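Local coordinates for protein malate dehydrogenase (Pyrococcus horikoshii, PDB 1V9N) that catalyses the NAD-dependent interconversion of (S)-malate and oxaloacetate as a homodimer of the LDH2/MDH2 oxidoreductase family, here with NADPH bound, at residues I164-L172 with L183-I192; V57-I68 with V344-R354. All coordinates share one frame; numbering follows the deposited sequence.

Contact 1: I164-L172 with L183-I192; sequences ILGTNPIAL and LDMATSVVPI. With NDP (NADPH dihydro-nicotinamide-adenine-dinucleotide phosphate), chain B.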
loop_
_atom_site.group_PDB
_atom_site.type_symbol
_atom_site.label_atom_id
_atom_site.label_comp_id
_atom_site.label_asym_id
_atom_site.label_seq_id
_atom_site.Cartn_x
_atom_site.Cartn_y
_atom_site.Cartn_z
ATOM N N ILE A 164 8.347 -17.326 -4.330
ATOM C CA ILE A 164 7.649 -16.970 -5.558
ATOM C C ILE A 164 7.366 -15.485 -5.700
ATOM O O ILE A 164 7.332 -14.969 -6.814
ATOM C CB ILE A 164 6.334 -17.780 -5.701
ATOM C CG1 ILE A 164 6.663 -19.157 -6.282
ATOM C CG2 ILE A 164 5.330 -17.040 -6.579
ATOM C CD1 ILE A 164 5.464 -19.942 -6.720
ATOM N N LEU A 165 7.174 -14.803 -4.574
ATOM C CA LEU A 165 6.888 -13.370 -4.586
ATOM C C LEU A 165 8.147 -12.545 -4.316
ATOM O O LEU A 165 9.089 -13.018 -3.674
ATOM C CB LEU A 165 5.835 -13.041 -3.525
ATOM C CG LEU A 165 4.536 -13.855 -3.564
ATOM C CD1 LEU A 165 3.679 -13.477 -2.372
ATOM C CD2 LEU A 165 3.794 -13.596 -4.865
ATOM N N GLY A 166 8.155 -11.306 -4.796
ATOM C CA GLY A 166 9.302 -10.446 -4.568
ATOM C C GLY A 166 9.137 -9.653 -3.284
ATOM O O GLY A 166 8.050 -9.618 -2.710
ATOM N N THR A 167 10.212 -9.025 -2.821
ATOM C CA THR A 167 10.153 -8.221 -1.609
ATOM C C THR A 167 9.463 -6.889 -1.925
ATOM O O THR A 167 9.227 -6.056 -1.048
ATOM C CB THR A 167 11.559 -8.007 -1.027
ATOM O OG1 THR A 167 12.477 -7.686 -2.079
ATOM C CG2 THR A 167 12.026 -9.279 -0.325
ATOM N N ASN A 168 9.151 -6.732 -3.206
ATOM C CA ASN A 168 8.425 -5.596 -3.770
ATOM C C ASN A 168 8.098 -4.454 -2.818
ATOM O O ASN A 168 7.038 -4.430 -2.197
ATOM C CB ASN A 168 7.146 -6.140 -4.400
ATOM C CG ASN A 168 7.425 -7.294 -5.342
ATOM O OD1 ASN A 168 8.582 -7.569 -5.666
ATOM N ND2 ASN A 168 6.378 -7.966 -5.796
ATOM N N PRO A 169 8.996 -3.464 -2.728
ATOM C CA PRO A 169 8.786 -2.325 -1.838
ATOM C C PRO A 169 7.773 -1.301 -2.330
ATOM O O PRO A 169 7.404 -1.275 -3.509
ATOM C CB PRO A 169 10.190 -1.736 -1.716
ATOM C CG PRO A 169 10.725 -1.915 -3.103
ATOM C CD PRO A 169 10.267 -3.333 -3.465
ATOM N N ILE A 170 7.324 -0.472 -1.393
ATOM C CA ILE A 170 6.384 0.604 -1.657
ATOM C C ILE A 170 6.948 1.841 -0.978
ATOM O O ILE A 170 7.340 1.787 0.187
ATOM C CB ILE A 170 4.998 0.335 -1.046
ATOM C CG1 ILE A 170 4.351 -0.873 -1.721
ATOM C CG2 ILE A 170 4.130 1.583 -1.181
ATOM C CD1 ILE A 170 3.026 -1.287 -1.097
ATOM N N ALA A 171 6.995 2.953 -1.702
ATOM C CA ALA A 171 7.507 4.185 -1.128
ATOM C C ALA A 171 6.604 5.369 -1.449
ATOM O O ALA A 171 6.089 5.484 -2.562
ATOM C CB ALA A 171 8.918 4.458 -1.641
ATOM N N LEU A 172 6.405 6.232 -0.456
ATOM C CA LEU A 172 5.615 7.439 -0.620
ATOM C C LEU A 172 6.329 8.571 0.094
ATOM O O LEU A 172 6.696 8.457 1.269
ATOM C CB LEU A 172 4.199 7.286 -0.045
ATOM C CG LEU A 172 3.296 8.515 -0.285
ATOM C CD1 LEU A 172 1.843 8.078 -0.311
ATOM C CD2 LEU A 172 3.526 9.576 0.791
ATOM N N LEU A 183 8.029 7.242 3.502
ATOM C CA LEU A 183 7.777 5.850 3.824
ATOM C C LEU A 183 8.495 5.102 2.707
ATOM O O LEU A 183 8.360 5.455 1.535
ATOM C CB LEU A 183 6.278 5.540 3.772
ATOM C CG LEU A 183 5.866 4.061 3.851
ATOM C CD1 LEU A 183 6.336 3.466 5.180
ATOM C CD2 LEU A 183 4.352 3.943 3.727
ATOM N N ASP A 184 9.282 4.099 3.071
ATOM C CA ASP A 184 10.001 3.296 2.088
ATOM C C ASP A 184 10.170 1.937 2.747
ATOM O O ASP A 184 11.026 1.765 3.608
ATOM C CB ASP A 184 11.362 3.923 1.759
ATOM C CG ASP A 184 12.046 3.230 0.598
ATOM O OD1 ASP A 184 11.423 2.303 0.032
ATOM O OD2 ASP A 184 13.189 3.602 0.251
HETATM N N MSE A 185 9.352 0.976 2.325
HETATM C CA MSE A 185 9.341 -0.349 2.935
HETATM C C MSE A 185 9.142 -1.527 1.991
HETATM O O MSE A 185 8.391 -1.443 1.017
HETATM C CB MSE A 185 8.201 -0.392 3.949
HETATM C CG MSE A 185 6.889 0.070 3.303
HETATM SE SE MSE A 185 5.245 -0.264 4.240
HETATM C CE MSE A 185 4.868 -2.034 3.548
ATOM N N ALA A 186 9.796 -2.641 2.299
ATOM C CA ALA A 186 9.613 -3.851 1.512
ATOM C C ALA A 186 8.287 -4.402 2.040
ATOM O O ALA A 186 7.943 -4.164 3.197
ATOM C CB ALA A 186 10.730 -4.829 1.785
ATOM N N THR A 187 7.536 -5.115 1.209
ATOM C CA THR A 187 6.264 -5.668 1.658
ATOM C C THR A 187 6.453 -6.997 2.392
ATOM O O THR A 187 5.485 -7.650 2.800
ATOM C CB THR A 187 5.274 -5.836 0.478
ATOM O OG1 THR A 187 5.931 -6.463 -0.626
ATOM C CG2 THR A 187 4.754 -4.473 0.037
ATOM N N SER A 188 7.711 -7.390 2.550
ATOM C CA SER A 188 8.056 -8.603 3.278
ATOM C C SER A 188 8.483 -8.076 4.643
ATOM O O SER A 188 8.724 -6.872 4.785
ATOM C CB SER A 188 9.224 -9.328 2.596
ATOM O OG SER A 188 10.356 -8.480 2.476
ATOM N N VAL A 189 8.567 -8.940 5.652
ATOM C CA VAL A 189 8.976 -8.455 6.969
ATOM C C VAL A 189 10.304 -7.714 6.822
ATOM O O VAL A 189 10.479 -6.629 7.369
ATOM C CB VAL A 189 9.141 -9.603 7.996
ATOM C CG1 VAL A 189 9.517 -9.023 9.362
ATOM C CG2 VAL A 189 7.851 -10.402 8.108
ATOM N N VAL A 190 11.233 -8.300 6.071
ATOM C CA VAL A 190 12.535 -7.674 5.841
ATOM C C VAL A 190 13.048 -7.983 4.441
ATOM O O VAL A 190 12.595 -8.928 3.799
ATOM C CB VAL A 190 13.596 -8.157 6.859
ATOM C CG1 VAL A 190 13.132 -7.857 8.273
ATOM C CG2 VAL A 190 13.853 -9.654 6.683
ATOM N N PRO A 191 13.995 -7.176 3.944
ATOM C CA PRO A 191 14.571 -7.379 2.610
ATOM C C PRO A 191 15.585 -8.513 2.679
ATOM O O PRO A 191 16.195 -8.738 3.726
ATOM C CB PRO A 191 15.259 -6.045 2.313
ATOM C CG PRO A 191 14.618 -5.084 3.260
ATOM C CD PRO A 191 14.432 -5.888 4.501
ATOM N N ILE A 192 15.771 -9.231 1.576
ATOM C CA ILE A 192 16.743 -10.317 1.574
ATOM C C ILE A 192 18.114 -9.681 1.769
ATOM O O ILE A 192 18.975 -10.227 2.455
ATOM C CB ILE A 192 16.726 -11.104 0.243
ATOM C CG1 ILE A 192 17.554 -12.382 0.390
ATOM C CG2 ILE A 192 17.290 -10.252 -0.885
ATOM C CD1 ILE A 192 17.035 -13.327 1.450
HETATM P PA NDP B . 12.656 -0.482 7.266
HETATM O O1A NDP B . 14.032 -0.113 7.495
HETATM O O2A NDP B . 11.906 -1.452 8.138
HETATM O O5B NDP B . 11.802 0.915 7.172
HETATM C C5B NDP B . 10.385 0.912 6.916
HETATM C C4B NDP B . 9.971 2.395 6.868
HETATM O O4B NDP B . 9.532 2.692 8.206
HETATM C C3B NDP B . 11.018 3.422 6.535
HETATM O O3B NDP B . 10.386 4.456 5.721
HETATM C C2B NDP B . 11.498 3.986 7.825
HETATM O O2B NDP B . 12.067 5.306 7.806
HETATM C C1B NDP B . 10.278 3.814 8.676
HETATM N N9A NDP B . 10.542 3.529 10.113
HETATM C C8A NDP B . 11.558 2.724 10.704
HETATM N N7A NDP B . 11.442 2.703 12.012
HETATM C C5A NDP B . 10.362 3.480 12.320
HETATM C C6A NDP B . 9.703 3.859 13.534
HETATM N N6A NDP B . 10.153 3.411 14.711
HETATM N N1A NDP B . 8.601 4.685 13.488
HETATM C C2A NDP B . 8.128 5.146 12.284
HETATM N N3A NDP B . 8.675 4.843 11.089
HETATM C C4A NDP B . 9.799 3.999 11.172
HETATM O O3 NDP B . 12.380 -0.962 5.795
HETATM P PN NDP B . 12.788 -2.159 4.837
HETATM O O1N NDP B . 11.533 -2.818 4.492
HETATM O O2N NDP B . 13.780 -2.926 5.665
HETATM O O5D NDP B . 13.455 -1.366 3.629
HETATM C C5D NDP B . 14.706 -1.780 3.012
HETATM C C4D NDP B . 15.096 -0.797 1.842
HETATM O O4D NDP B . 15.357 -1.605 0.708
HETATM C C3D NDP B . 14.017 0.215 1.383
HETATM O O3D NDP B . 14.661 1.475 1.153
HETATM C C2D NDP B . 13.393 -0.392 0.138
HETATM O O2D NDP B . 12.886 0.603 -0.727
HETATM C C1D NDP B . 14.588 -1.204 -0.428
HETATM N N1N NDP B . 14.192 -2.419 -1.190
HETATM C C2N NDP B . 14.502 -2.422 -2.579
HETATM C C3N NDP B . 14.128 -3.610 -3.330
HETATM C C7N NDP B . 14.430 -3.680 -4.764
HETATM O O7N NDP B . 14.150 -4.658 -5.468
HETATM N N7N NDP B . 15.044 -2.639 -5.389
HETATM C C4N NDP B . 13.490 -4.681 -2.634
HETATM C C5N NDP B . 13.191 -4.654 -1.278
HETATM C C6N NDP B . 13.546 -3.522 -0.546
HETATM P P2B NDP B . 13.583 5.649 7.819
HETATM O O1X NDP B . 13.635 6.784 8.754
HETATM O O2X NDP B . 14.027 6.047 6.448
HETATM O O3X NDP B . 14.379 4.451 8.326
HETATM O O HOH W 1 6.853 -9.256 -0.449
HETATM O O HOH W 2 15.166 -7.994 -0.916
#

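Contact 2: V57-I68 with V344-R354; sequences VQRLKRYVDGII and VLEELNEIAKR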
loop_
_atom_site.group_PDB
_atom_site.type_symbol
_atom_site.label_atom_id
_atom_site.label_comp_id
_atom_site.label_asym_id
_atom_site.label_seq_id
_atom_site.Cartn_x
_atom_site.Cartn_y
_atom_site.Cartn_z
ATOM N N VAL A 57 26.550 0.829 -1.518
ATOM C CA VAL A 57 27.718 0.417 -2.297
ATOM C C VAL A 57 27.962 -1.090 -2.259
ATOM O O VAL A 57 28.593 -1.647 -3.157
ATOM C CB VAL A 57 29.001 1.127 -1.812
ATOM C CG1 VAL A 57 28.872 2.620 -2.022
ATOM C CG2 VAL A 57 29.250 0.814 -0.347
ATOM N N GLN A 58 27.468 -1.745 -1.217
ATOM C CA GLN A 58 27.630 -3.186 -1.081
ATOM C C GLN A 58 27.064 -3.899 -2.311
ATOM O O GLN A 58 27.335 -5.076 -2.539
ATOM C CB GLN A 58 26.896 -3.674 0.165
ATOM C CG GLN A 58 27.021 -5.163 0.405
ATOM C CD GLN A 58 25.886 -5.708 1.244
ATOM O OE1 GLN A 58 24.740 -5.773 0.792
ATOM N NE2 GLN A 58 26.194 -6.100 2.473
ATOM N N ARG A 59 26.282 -3.172 -3.101
ATOM C CA ARG A 59 25.646 -3.721 -4.294
ATOM C C ARG A 59 26.304 -3.243 -5.571
ATOM O O ARG A 59 25.764 -3.428 -6.660
ATOM C CB ARG A 59 24.192 -3.293 -4.317
ATOM C CG ARG A 59 23.482 -3.593 -3.034
ATOM C CD ARG A 59 22.782 -4.901 -3.155
ATOM N NE ARG A 59 21.340 -4.724 -3.110
ATOM C CZ ARG A 59 20.487 -5.718 -3.298
ATOM N NH1 ARG A 59 20.958 -6.929 -3.548
ATOM N NH2 ARG A 59 19.181 -5.517 -3.213
ATOM N N LEU A 60 27.455 -2.599 -5.441
ATOM C CA LEU A 60 28.154 -2.113 -6.615
ATOM C C LEU A 60 28.654 -3.297 -7.440
ATOM O O LEU A 60 28.653 -3.254 -8.669
ATOM C CB LEU A 60 29.330 -1.232 -6.202
ATOM C CG LEU A 60 30.116 -0.648 -7.374
ATOM C CD1 LEU A 60 29.232 0.324 -8.151
ATOM C CD2 LEU A 60 31.366 0.051 -6.850
ATOM N N LYS A 61 29.070 -4.361 -6.761
ATOM C CA LYS A 61 29.571 -5.550 -7.450
ATOM C C LYS A 61 28.489 -6.168 -8.337
ATOM O O LYS A 61 28.791 -6.781 -9.363
ATOM C CB LYS A 61 30.059 -6.583 -6.435
ATOM C CG LYS A 61 28.966 -7.151 -5.550
ATOM C CD LYS A 61 29.514 -8.224 -4.618
ATOM C CE LYS A 61 28.401 -8.842 -3.783
ATOM N NZ LYS A 61 28.904 -9.935 -2.906
ATOM N N ARG A 62 27.232 -6.002 -7.932
ATOM C CA ARG A 62 26.095 -6.524 -8.679
ATOM C C ARG A 62 25.966 -5.803 -10.017
ATOM O O ARG A 62 25.781 -6.431 -11.060
ATOM C CB ARG A 62 24.805 -6.342 -7.869
ATOM C CG ARG A 62 23.531 -6.709 -8.621
ATOM C CD ARG A 62 22.276 -6.501 -7.765
ATOM N NE ARG A 62 21.102 -7.102 -8.387
ATOM C CZ ARG A 62 19.953 -7.343 -7.762
ATOM N NH1 ARG A 62 19.809 -7.031 -6.479
ATOM N NH2 ARG A 62 18.950 -7.914 -8.421
ATOM N N TYR A 63 26.063 -4.478 -9.983
ATOM C CA TYR A 63 25.953 -3.688 -11.200
ATOM C C TYR A 63 27.181 -3.856 -12.077
ATOM O O TYR A 63 27.068 -3.894 -13.300
ATOM C CB TYR A 63 25.734 -2.210 -10.859
ATOM C CG TYR A 63 24.544 -1.985 -9.952
ATOM C CD1 TYR A 63 23.331 -2.632 -10.188
ATOM C CD2 TYR A 63 24.631 -1.134 -8.853
ATOM C CE1 TYR A 63 22.236 -2.440 -9.350
ATOM C CE2 TYR A 63 23.539 -0.934 -8.009
ATOM C CZ TYR A 63 22.347 -1.589 -8.264
ATOM O OH TYR A 63 21.265 -1.381 -7.437
ATOM N N VAL A 64 28.352 -3.951 -11.452
ATOM C CA VAL A 64 29.598 -4.148 -12.192
ATOM C C VAL A 64 29.513 -5.445 -12.995
ATOM O O VAL A 64 29.775 -5.458 -14.192
ATOM C CB VAL A 64 30.821 -4.240 -11.242
ATOM C CG1 VAL A 64 32.038 -4.773 -12.000
ATOM C CG2 VAL A 64 31.130 -2.869 -10.657
ATOM N N ASP A 65 29.142 -6.536 -12.331
ATOM C CA ASP A 65 29.032 -7.824 -13.012
ATOM C C ASP A 65 28.004 -7.770 -14.140
ATOM O O ASP A 65 28.204 -8.359 -15.200
ATOM C CB ASP A 65 28.645 -8.929 -12.026
ATOM C CG ASP A 65 29.756 -9.245 -11.040
ATOM O OD1 ASP A 65 30.940 -9.005 -11.376
ATOM O OD2 ASP A 65 29.450 -9.747 -9.935
ATOM N N GLY A 66 26.905 -7.063 -13.904
ATOM C CA GLY A 66 25.876 -6.953 -14.924
ATOM C C GLY A 66 26.374 -6.195 -16.137
ATOM O O GLY A 66 26.025 -6.516 -17.268
ATOM N N ILE A 67 27.200 -5.184 -15.905
ATOM C CA ILE A 67 27.743 -4.387 -16.999
ATOM C C ILE A 67 28.729 -5.224 -17.814
ATOM O O ILE A 67 28.691 -5.241 -19.046
ATOM C CB ILE A 67 28.450 -3.130 -16.452
ATOM C CG1 ILE A 67 27.396 -2.125 -15.971
ATOM C CG2 ILE A 67 29.352 -2.520 -17.519
ATOM C CD1 ILE A 67 27.968 -0.940 -15.200
ATOM N N ILE A 68 29.603 -5.929 -17.110
ATOM C CA ILE A 68 30.600 -6.771 -17.754
ATOM C C ILE A 68 29.964 -7.940 -18.517
ATOM O O ILE A 68 30.446 -8.327 -19.583
ATOM C CB ILE A 68 31.605 -7.298 -16.700
ATOM C CG1 ILE A 68 32.478 -6.136 -16.217
ATOM C CG2 ILE A 68 32.440 -8.440 -17.280
ATOM C CD1 ILE A 68 33.434 -6.495 -15.083
ATOM N N VAL A 344 33.346 -5.376 3.135
ATOM C CA VAL A 344 32.785 -4.668 1.991
ATOM C C VAL A 344 33.822 -3.723 1.402
ATOM O O VAL A 344 33.954 -3.613 0.180
ATOM C CB VAL A 344 31.530 -3.860 2.392
ATOM C CG1 VAL A 344 31.052 -3.014 1.216
ATOM C CG2 VAL A 344 30.431 -4.810 2.839
ATOM N N LEU A 345 34.559 -3.044 2.277
ATOM C CA LEU A 345 35.592 -2.111 1.846
ATOM C C LEU A 345 36.674 -2.847 1.055
ATOM O O LEU A 345 37.209 -2.319 0.081
ATOM C CB LEU A 345 36.216 -1.420 3.057
ATOM C CG LEU A 345 37.208 -0.295 2.759
ATOM C CD1 LEU A 345 36.515 0.821 1.997
ATOM C CD2 LEU A 345 37.780 0.235 4.066
ATOM N N GLU A 346 36.990 -4.068 1.483
ATOM C CA GLU A 346 37.995 -4.886 0.807
ATOM C C GLU A 346 37.465 -5.206 -0.584
ATOM O O GLU A 346 38.181 -5.118 -1.582
ATOM C CB GLU A 346 38.228 -6.188 1.583
ATOM C CG GLU A 346 38.810 -5.993 2.982
ATOM C CD GLU A 346 38.818 -7.275 3.809
ATOM O OE1 GLU A 346 39.387 -7.262 4.923
ATOM O OE2 GLU A 346 38.250 -8.293 3.352
ATOM N N GLU A 347 36.190 -5.570 -0.628
ATOM C CA GLU A 347 35.499 -5.909 -1.862
ATOM C C GLU A 347 35.554 -4.754 -2.865
ATOM O O GLU A 347 35.811 -4.963 -4.048
ATOM C CB GLU A 347 34.050 -6.263 -1.525
ATOM C CG GLU A 347 33.131 -6.536 -2.707
ATOM C CD GLU A 347 31.712 -6.847 -2.254
ATOM O OE1 GLU A 347 31.512 -7.895 -1.599
ATOM O OE2 GLU A 347 30.800 -6.040 -2.539
ATOM N N LEU A 348 35.325 -3.537 -2.385
ATOM C CA LEU A 348 35.346 -2.362 -3.250
ATOM C C LEU A 348 36.736 -2.069 -3.808
ATOM O O LEU A 348 36.871 -1.631 -4.949
ATOM C CB LEU A 348 34.825 -1.132 -2.494
ATOM C CG LEU A 348 33.374 -1.202 -2.007
ATOM C CD1 LEU A 348 32.994 0.111 -1.336
ATOM C CD2 LEU A 348 32.451 -1.483 -3.183
ATOM N N ASN A 349 37.772 -2.300 -3.008
ATOM C CA ASN A 349 39.128 -2.059 -3.481
ATOM C C ASN A 349 39.525 -3.115 -4.511
ATOM O O ASN A 349 40.289 -2.835 -5.429
ATOM C CB ASN A 349 40.114 -2.036 -2.307
ATOM C CG ASN A 349 40.018 -0.754 -1.500
ATOM O OD1 ASN A 349 40.025 0.346 -2.060
ATOM N ND2 ASN A 349 39.932 -0.886 -0.179
ATOM N N GLU A 350 38.997 -4.324 -4.362
ATOM C CA GLU A 350 39.275 -5.393 -5.315
ATOM C C GLU A 350 38.628 -5.010 -6.653
ATOM O O GLU A 350 39.208 -5.217 -7.721
ATOM C CB GLU A 350 38.703 -6.719 -4.810
ATOM C CG GLU A 350 38.837 -7.880 -5.786
ATOM C CD GLU A 350 40.282 -8.184 -6.160
ATOM O OE1 GLU A 350 40.919 -7.338 -6.830
ATOM O OE2 GLU A 350 40.780 -9.270 -5.782
ATOM N N ILE A 351 37.425 -4.444 -6.588
ATOM C CA ILE A 351 36.722 -4.002 -7.790
ATOM C C ILE A 351 37.551 -2.920 -8.469
ATOM O O ILE A 351 37.684 -2.900 -9.697
ATOM C CB ILE A 351 35.323 -3.421 -7.453
ATOM C CG1 ILE A 351 34.370 -4.549 -7.062
ATOM C CG2 ILE A 351 34.778 -2.633 -8.645
ATOM C CD1 ILE A 351 32.966 -4.071 -6.708
ATOM N N ALA A 352 38.107 -2.019 -7.664
ATOM C CA ALA A 352 38.932 -0.933 -8.182
ATOM C C ALA A 352 40.164 -1.501 -8.901
ATOM O O ALA A 352 40.563 -1.006 -9.955
ATOM C CB ALA A 352 39.364 -0.013 -7.040
ATOM N N LYS A 353 40.762 -2.538 -8.322
ATOM C CA LYS A 353 41.940 -3.176 -8.907
ATOM C C LYS A 353 41.573 -3.859 -10.223
ATOM O O LYS A 353 42.270 -3.710 -11.225
ATOM C CB LYS A 353 42.521 -4.210 -7.936
ATOM C CG LYS A 353 42.955 -3.626 -6.601
ATOM C CD LYS A 353 43.238 -4.712 -5.579
ATOM C CE LYS A 353 43.557 -4.108 -4.219
ATOM N NZ LYS A 353 43.799 -5.152 -3.187
ATOM N N ARG A 354 40.470 -4.603 -10.215
ATOM C CA ARG A 354 40.009 -5.304 -11.409
ATOM C C ARG A 354 39.784 -4.370 -12.593
ATOM O O ARG A 354 40.281 -4.620 -13.689
ATOM C CB ARG A 354 38.706 -6.053 -11.116
ATOM C CG ARG A 354 38.119 -6.771 -12.323
ATOM C CD ARG A 354 36.799 -7.459 -11.978
ATOM N NE ARG A 354 36.321 -8.321 -13.059
ATOM C CZ ARG A 354 35.060 -8.723 -13.193
ATOM N NH1 ARG A 354 34.142 -8.339 -12.312
ATOM N NH2 ARG A 354 34.713 -9.510 -14.205
HETATM O O HOH W 3 30.076 -3.967 -4.037
HETATM O O HOH W 4 32.289 -9.854 -3.048
HETATM O O HOH W 5 32.010 -9.952 -13.769
#

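Contact 1: I164-L172 with L183-I192
Thr187 turns its hydroxyl between its own backbone N and carbonyl carbon (chi1 47°), which aims OG1 at Asn168 across the contact, while Asp184 holds CG opposite its backbone N, an anti torsion (chi1 -172°) that puts its carboxylate beside the nicotinamide ribose. Thr187 OG1 donates to Asn168 O at 2.8 Å, coming from above the carbonyl plane, and Thr187 N adds a bond to Thr167 O; a water joins the same hydroxyl to Gly166 O. The methyl of this threonine, Thr187 CG2, meets Ile170 CD1 at 3.8 Å, the side chains crossing at about a right angle. Strands 170-172 and 183-185 form an antiparallel hairpin: Ile170 with Met185 (selenomethionine) and Leu172 with Leu183 are hydrogen-bonded pairs, Ala171 with Asp184 the non-hydrogen-bonded pair between them. The loop leading into the first strand and the one leaving the second line the cofactor site. Thr167 CG2 packs on Ser188 OG between the loops, while Thr167 OG1 approaches nicotinamide C5N at 3.2 Å and Pro169 CD lies 3.6 Å from C4N. Asp184 N donates to O3B of the adenosine ribose and, just past the strand, Ala186 N to phosphate oxygen O1N at 2.8 Å, almost straight at 175°. Asp184 OD2 accepts from O3D at 2.7 Å; the OD1 bond from O2D is implausibly short, its length doubtful. The carboxylate thus reaches both nicotinamide-ribose hydroxyls, while two backbone N-H groups hold the adenosine ribose and diphosphate.

Contact 2: V57-I68 with V344-R354
A pair of helices running nearly parallel, 60-68 and 344-354, meets here at a crossing angle of 25° with axes 11.0 Å apart, the gap being filled by side chains. Ile351 stands in the middle, its CD1 3.8 Å from Lys61 CA and its CG2 against Val64 CG2. Leu348 sends CD1 onto Val57 CG2 and CD2 onto Leu60 CD2, crossing both side chains at about a right angle. Charged groups flank this apolar strip. The Lys61 and Glu347 side chains cross at about a right angle, Lys61 CD 3.3 Å from Glu347 OE2 and Lys61 NZ in a long salt bridge, 3.6 Å, to Glu347 OE1. One water ties OE2 to Val57 O and Lys61 N, joining the 3-10 segment and the helix start to Glu347. Arg354, with CG anti to the backbone N (chi1 178°) and extended from CG to NE, reaches Asp65: NH1 makes a weak hydrogen bond of 3.4 Å, part of a salt bridge, to Asp65 OD1 at the guanidinium edge, and a water links OD1 to NH2. Ile68 CD1 sits over one guanidinium face, 3.3 Å from Arg354 CZ. Helix 16-29 packs beside the apolar strip, Leu19 and Ile23 meeting Val57 and Phe22 touching Leu60 and Ala352, while Tyr63 bonds His127 in a neighbouring loop.

How the contacts relate
The two contacts lie about 24 Å apart, centre to centre, with their nearest atoms about 6 Å from each other and not touching. Along the chain, 57-68 comes first, then both segments of contact 1, and 344-354 near the C-terminus, so contact 2 brings together distant parts of the chain with the hairpin between them in sequence. Contact 1 belongs to the seven-stranded mixed sheet, where strand 181-185 is outermost within this chain; contact 2 is a helix pair farther from the centre of the chain. Only contact 1 meets the second subunit, whose Lys244 hydrogen-bonds the backbone carbonyls of Ala186, Ser188 and Val189 and also the NADPH, so that cofactor binding and dimer assembly converge there.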